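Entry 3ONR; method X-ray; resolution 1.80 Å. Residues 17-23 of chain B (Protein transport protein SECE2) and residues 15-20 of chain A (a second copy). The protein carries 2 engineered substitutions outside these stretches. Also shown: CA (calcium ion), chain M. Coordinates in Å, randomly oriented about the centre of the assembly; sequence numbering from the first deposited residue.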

ATOM      1  N   SER B  17     -20.054  18.352   6.575  1.00 26.27           N
ATOM      2  CA  SER B  17     -18.691  18.001   6.882  1.00 24.95           C
ATOM      3  C   SER B  17     -18.525  16.475   6.854  1.00 23.80           C
ATOM      4  O   SER B  17     -19.505  15.727   6.993  1.00 23.10           O
ATOM      5  CB  SER B  17     -18.261  18.553   8.279  1.00 26.36           C
ATOM      6  OG  SER B  17     -19.059  17.957   9.329  1.00 23.28           O
ATOM      7  N   TRP B  18     -17.249  16.067   6.737  1.00 21.69           N
ATOM      8  CA  TRP B  18     -16.896  14.689   6.873  1.00 21.91           C
ATOM      9  C   TRP B  18     -17.203  14.209   8.312  1.00 21.14           C
ATOM     10  O   TRP B  18     -17.581  13.041   8.528  1.00 22.31           O
ATOM     11  CB  TRP B  18     -15.400  14.446   6.496  1.00 20.75           C
ATOM     12  CG  TRP B  18     -15.228  14.343   5.011  1.00 21.37           C
ATOM     13  CD1 TRP B  18     -15.856  13.454   4.170  1.00 21.41           C
ATOM     14  CD2 TRP B  18     -14.442  15.200   4.181  1.00 22.98           C
ATOM     15  NE1 TRP B  18     -15.469  13.711   2.856  1.00 21.55           N
ATOM     16  CE2 TRP B  18     -14.575  14.752   2.859  1.00 20.09           C
ATOM     17  CE3 TRP B  18     -13.505  16.232   4.456  1.00 23.99           C
ATOM     18  CZ2 TRP B  18     -13.892  15.375   1.771  1.00 21.56           C
ATOM     19  CZ3 TRP B  18     -12.859  16.862   3.377  1.00 23.43           C
ATOM     20  CH2 TRP B  18     -13.036  16.420   2.076  1.00 20.61           C
ATOM     21  N   GLU B  19     -17.039  15.073   9.303  1.00 21.13           N
ATOM     22  CA  GLU B  19     -17.340  14.641  10.708  1.00 22.65           C
ATOM     23  C   GLU B  19     -18.813  14.309  10.914  1.00 23.74           C
ATOM     24  O   GLU B  19     -19.202  13.327  11.602  1.00 24.09           O
ATOM     25  CB  GLU B  19     -17.035  15.763  11.671  1.00 24.92           C
ATOM     26  CG  GLU B  19     -15.517  15.935  11.964  1.00 22.94           C
ATOM     27  CD  GLU B  19     -14.804  16.729  10.945  1.00 24.49           C
ATOM     28  OE1 GLU B  19     -15.433  17.260  10.034  1.00 26.45           O
ATOM     29  OE2 GLU B  19     -13.571  16.887  11.085  1.00 23.23           O
ATOM     30  N   GLN B  20     -19.632  15.186  10.386  1.00 22.89           N
ATOM     31  CA  GLN B  20     -21.059  14.942  10.427  1.00 26.02           C
ATOM     32  C   GLN B  20     -21.502  13.733   9.598  1.00 23.85           C
ATOM     33  O   GLN B  20     -22.407  13.019  10.023  1.00 26.31           O
ATOM     34  CB  GLN B  20     -21.829  16.218  10.066  1.00 27.67           C
ATOM     35  CG  GLN B  20     -23.366  16.071  10.197  1.00 36.47           C
ATOM     36  CD  GLN B  20     -24.090  17.334  10.692  1.00 47.32           C
ATOM     37  OE1 GLN B  20     -23.522  18.449  10.791  1.00 51.49           O
ATOM     38  NE2 GLN B  20     -25.375  17.159  11.007  1.00 52.50           N
ATOM     39  N   ALA B  21     -20.942  13.553   8.406  1.00 23.82           N
ATOM     40  CA  ALA B  21     -21.163  12.309   7.631  1.00 23.67           C
ATOM     41  C   ALA B  21     -20.843  11.069   8.461  1.00 23.47           C
ATOM     42  O   ALA B  21     -21.648  10.095   8.535  1.00 23.36           O
ATOM     43  CB  ALA B  21     -20.352  12.298   6.367  1.00 21.53           C
ATOM     44  N   ALA B  22     -19.699  11.141   9.114  1.00 23.01           N
ATOM     45  CA  ALA B  22     -19.160  10.021   9.909  1.00 21.82           C
ATOM     46  C   ALA B  22     -20.057   9.779  11.130  1.00 24.56           C
ATOM     47  O   ALA B  22     -20.391   8.618  11.446  1.00 24.17           O
ATOM     48  CB  ALA B  22     -17.678  10.362  10.351  1.00 22.93           C
ATOM     49  N   ALA B  23     -20.410  10.863  11.829  1.00 23.65           N
ATOM     50  CA  ALA B  23     -21.242  10.766  13.028  1.00 28.31           C
ATOM     51  C   ALA B  23     -22.609  10.103  12.736  1.00 29.54           C
ATOM     52  O   ALA B  23     -23.139   9.248  13.498  1.00 30.71           O
ATOM     53  CB  ALA B  23     -21.487  12.131  13.631  1.00 29.31           C
TER
HETATM   54 CA    CA M  72     -13.531  18.594   9.012  1.00 26.21          CA
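Chain A (15-20) PTSWEQ

Chain A meets chain B with the same part of the same protein: Ser17(A) and Ser17(B) each immediately precede a helix that begins at Trp18(A) and Trp18(B). The two segments are not in equivalent register, however. The closest pair of CA atoms joins Ser17(A) to Glu19(B), 6.4 Å apart, so the start of the chain A helix lies beside the first turn of the helix in chain B, and a calcium ion binds glutamates from both.

Pro15(A) enters in a loop conformation, with phi/psi of -78/-10°, and remains out of reach of this stretch of chain B. Thr16(A) follows at -97/-61°, its CA-to-CB bond pointing away; its contribution comes from the backbone, where its O lies 4.2 Å from CG of Glu19(B). Its hydroxyl OG1 makes a weak hydrogen bond, 3.4 Å long, to OE1 of Gln20(A).

Ser17(A) is extended, at -157/160°, and occupies the N-cap. A serine suits this position because its short side chain, here in the p rotamer, can fold back to accept a hydrogen bond from a backbone amide in the first turn: N of Gln20(A) lies 2.9 Å from OG of Ser17(A). Ser17(B) caps its own helix in the same way. Its counterpart in chain A also touches the partner, with CB 3.6 Å from OE2 of Glu19(B).

At Trp18(A) the backbone turns helical, and its amide finds an acceptor in the other chain. N of Trp18(A) donates to OE2 of Glu19(B) over 2.8 Å, at a favourable angle of 161°. The carboxylate thus serves a free amide at the start of a helix while also binding calcium. The CA-to-CB bond of Trp18(A) points sideways, but the end of the side chain comes nearer to the chain B stretch: CH2 of Trp18(A) packs 3.9 Å from CB of Ala22(B), and CZ3 lies 4.2 Å from CB of Trp18(B). The small methyl of alanine leaves space for the broad ring, whose edge faces O of Trp18(B), 4.0 Å from CZ3 of Trp18(A).

Glu19(A) completes the junction. OE1 of Glu19(A) and OE2 of Glu19(B) are only 3.1 Å apart, a proximity that would be repulsive without the shared cation. Each glutamate binds it through both oxygens: the ion lies 2.4 and 2.6 Å from OE1 and OE2 of Glu19(A), and 2.5 and 2.7 Å from OE1 and OE2 of Glu19(B). Two waters and atoms elsewhere in the structure complete the coordination. Gln20(A), out of reach of this stretch of chain B, supplies the amide that Ser17(A) caps.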

ATOM      1  N   PRO A  15     -13.547  16.453  20.698  1.00 29.72           N
ATOM      2  CA  PRO A  15     -14.957  16.120  20.564  1.00 29.94           C
ATOM      3  C   PRO A  15     -15.558  16.841  19.331  1.00 31.54           C
ATOM      4  O   PRO A  15     -16.685  16.570  18.926  1.00 32.50           O
ATOM      5  CB  PRO A  15     -15.564  16.652  21.879  1.00 34.41           C
ATOM      6  CG  PRO A  15     -14.550  17.741  22.368  1.00 32.74           C
ATOM      7  CD  PRO A  15     -13.241  17.410  21.785  1.00 30.39           C
ATOM      8  N   THR A  16     -14.804  17.761  18.747  1.00 32.17           N
ATOM      9  CA  THR A  16     -15.350  18.674  17.760  1.00 34.29           C
ATOM     10  C   THR A  16     -15.126  18.248  16.306  1.00 31.20           C
ATOM     11  O   THR A  16     -16.086  18.041  15.533  1.00 30.57           O
ATOM     12  CB  THR A  16     -14.728  20.052  17.982  1.00 36.57           C
ATOM     13  OG1 THR A  16     -14.940  20.435  19.350  1.00 43.83           O
ATOM     14  CG2 THR A  16     -15.345  21.138  17.061  1.00 42.21           C
ATOM     15  N   SER A  17     -13.861  18.139  15.920  1.00 26.10           N
ATOM     16  CA  SER A  17     -13.476  17.949  14.541  1.00 23.68           C
ATOM     17  C   SER A  17     -12.115  17.318  14.436  1.00 21.49           C
ATOM     18  O   SER A  17     -11.287  17.443  15.364  1.00 19.66           O
ATOM     19  CB  SER A  17     -13.417  19.271  13.752  1.00 26.41           C
ATOM     20  OG  SER A  17     -12.453  20.186  14.291  1.00 22.55           O
ATOM     21  N   TRP A  18     -11.825  16.718  13.289  1.00 20.29           N
ATOM     22  CA  TRP A  18     -10.439  16.221  13.044  1.00 19.38           C
ATOM     23  C   TRP A  18      -9.489  17.437  12.936  1.00 19.98           C
ATOM     24  O   TRP A  18      -8.305  17.349  13.323  1.00 19.31           O
ATOM     25  CB  TRP A  18     -10.392  15.366  11.768  1.00 17.69           C
ATOM     26  CG  TRP A  18     -10.894  13.963  12.051  1.00 17.25           C
ATOM     27  CD1 TRP A  18     -10.369  13.073  12.950  1.00 18.05           C
ATOM     28  CD2 TRP A  18     -11.977  13.309  11.426  1.00 16.91           C
ATOM     29  NE1 TRP A  18     -11.075  11.888  12.936  1.00 18.16           N
ATOM     30  CE2 TRP A  18     -12.087  12.018  12.018  1.00 17.81           C
ATOM     31  CE3 TRP A  18     -12.932  13.701  10.450  1.00 18.28           C
ATOM     32  CZ2 TRP A  18     -13.088  11.118  11.681  1.00 18.65           C
ATOM     33  CZ3 TRP A  18     -13.943  12.754  10.105  1.00 21.11           C
ATOM     34  CH2 TRP A  18     -13.956  11.473  10.695  1.00 18.79           C
ATOM     35  N   GLU A  19      -9.969  18.565  12.374  1.00 20.19           N
ATOM     36  CA  GLU A  19      -9.093  19.820  12.336  1.00 21.61           C
ATOM     37  C   GLU A  19      -8.662  20.259  13.726  1.00 21.96           C
ATOM     38  O   GLU A  19      -7.493  20.640  13.945  1.00 21.77           O
ATOM     39  CB  GLU A  19      -9.884  20.979  11.707  1.00 23.94           C
ATOM     40  CG  GLU A  19      -9.949  20.878  10.141  1.00 23.69           C
ATOM     41  CD  GLU A  19     -11.107  19.993   9.656  1.00 24.16           C
ATOM     42  OE1 GLU A  19     -11.821  19.426  10.513  1.00 24.36           O
ATOM     43  OE2 GLU A  19     -11.353  19.951   8.411  1.00 20.45           O
ATOM     44  N   GLN A  20      -9.612  20.242  14.674  1.00 23.09           N
ATOM     45  CA  GLN A  20      -9.319  20.645  16.055  1.00 24.05           C
ATOM     46  C   GLN A  20      -8.370  19.629  16.755  1.00 23.45           C
ATOM     47  O   GLN A  20      -7.436  20.005  17.463  1.00 23.19           O
ATOM     48  CB  GLN A  20     -10.599  20.760  16.879  1.00 25.68           C
ATOM     49  CG  GLN A  20     -10.239  21.346  18.307  1.00 32.33           C
ATOM     50  CD  GLN A  20     -11.405  21.263  19.213  1.00 45.35           C
ATOM     51  OE1 GLN A  20     -11.557  20.299  19.980  1.00 50.89           O
ATOM     52  NE2 GLN A  20     -12.254  22.279  19.153  1.00 48.78           N
TER
HETATM   53  O   HOH W   1     -14.731  20.468   9.845  1.00  2.24           O
HETATM   54  O   HOH W   2     -12.206  16.811   8.295  1.00  7.90           O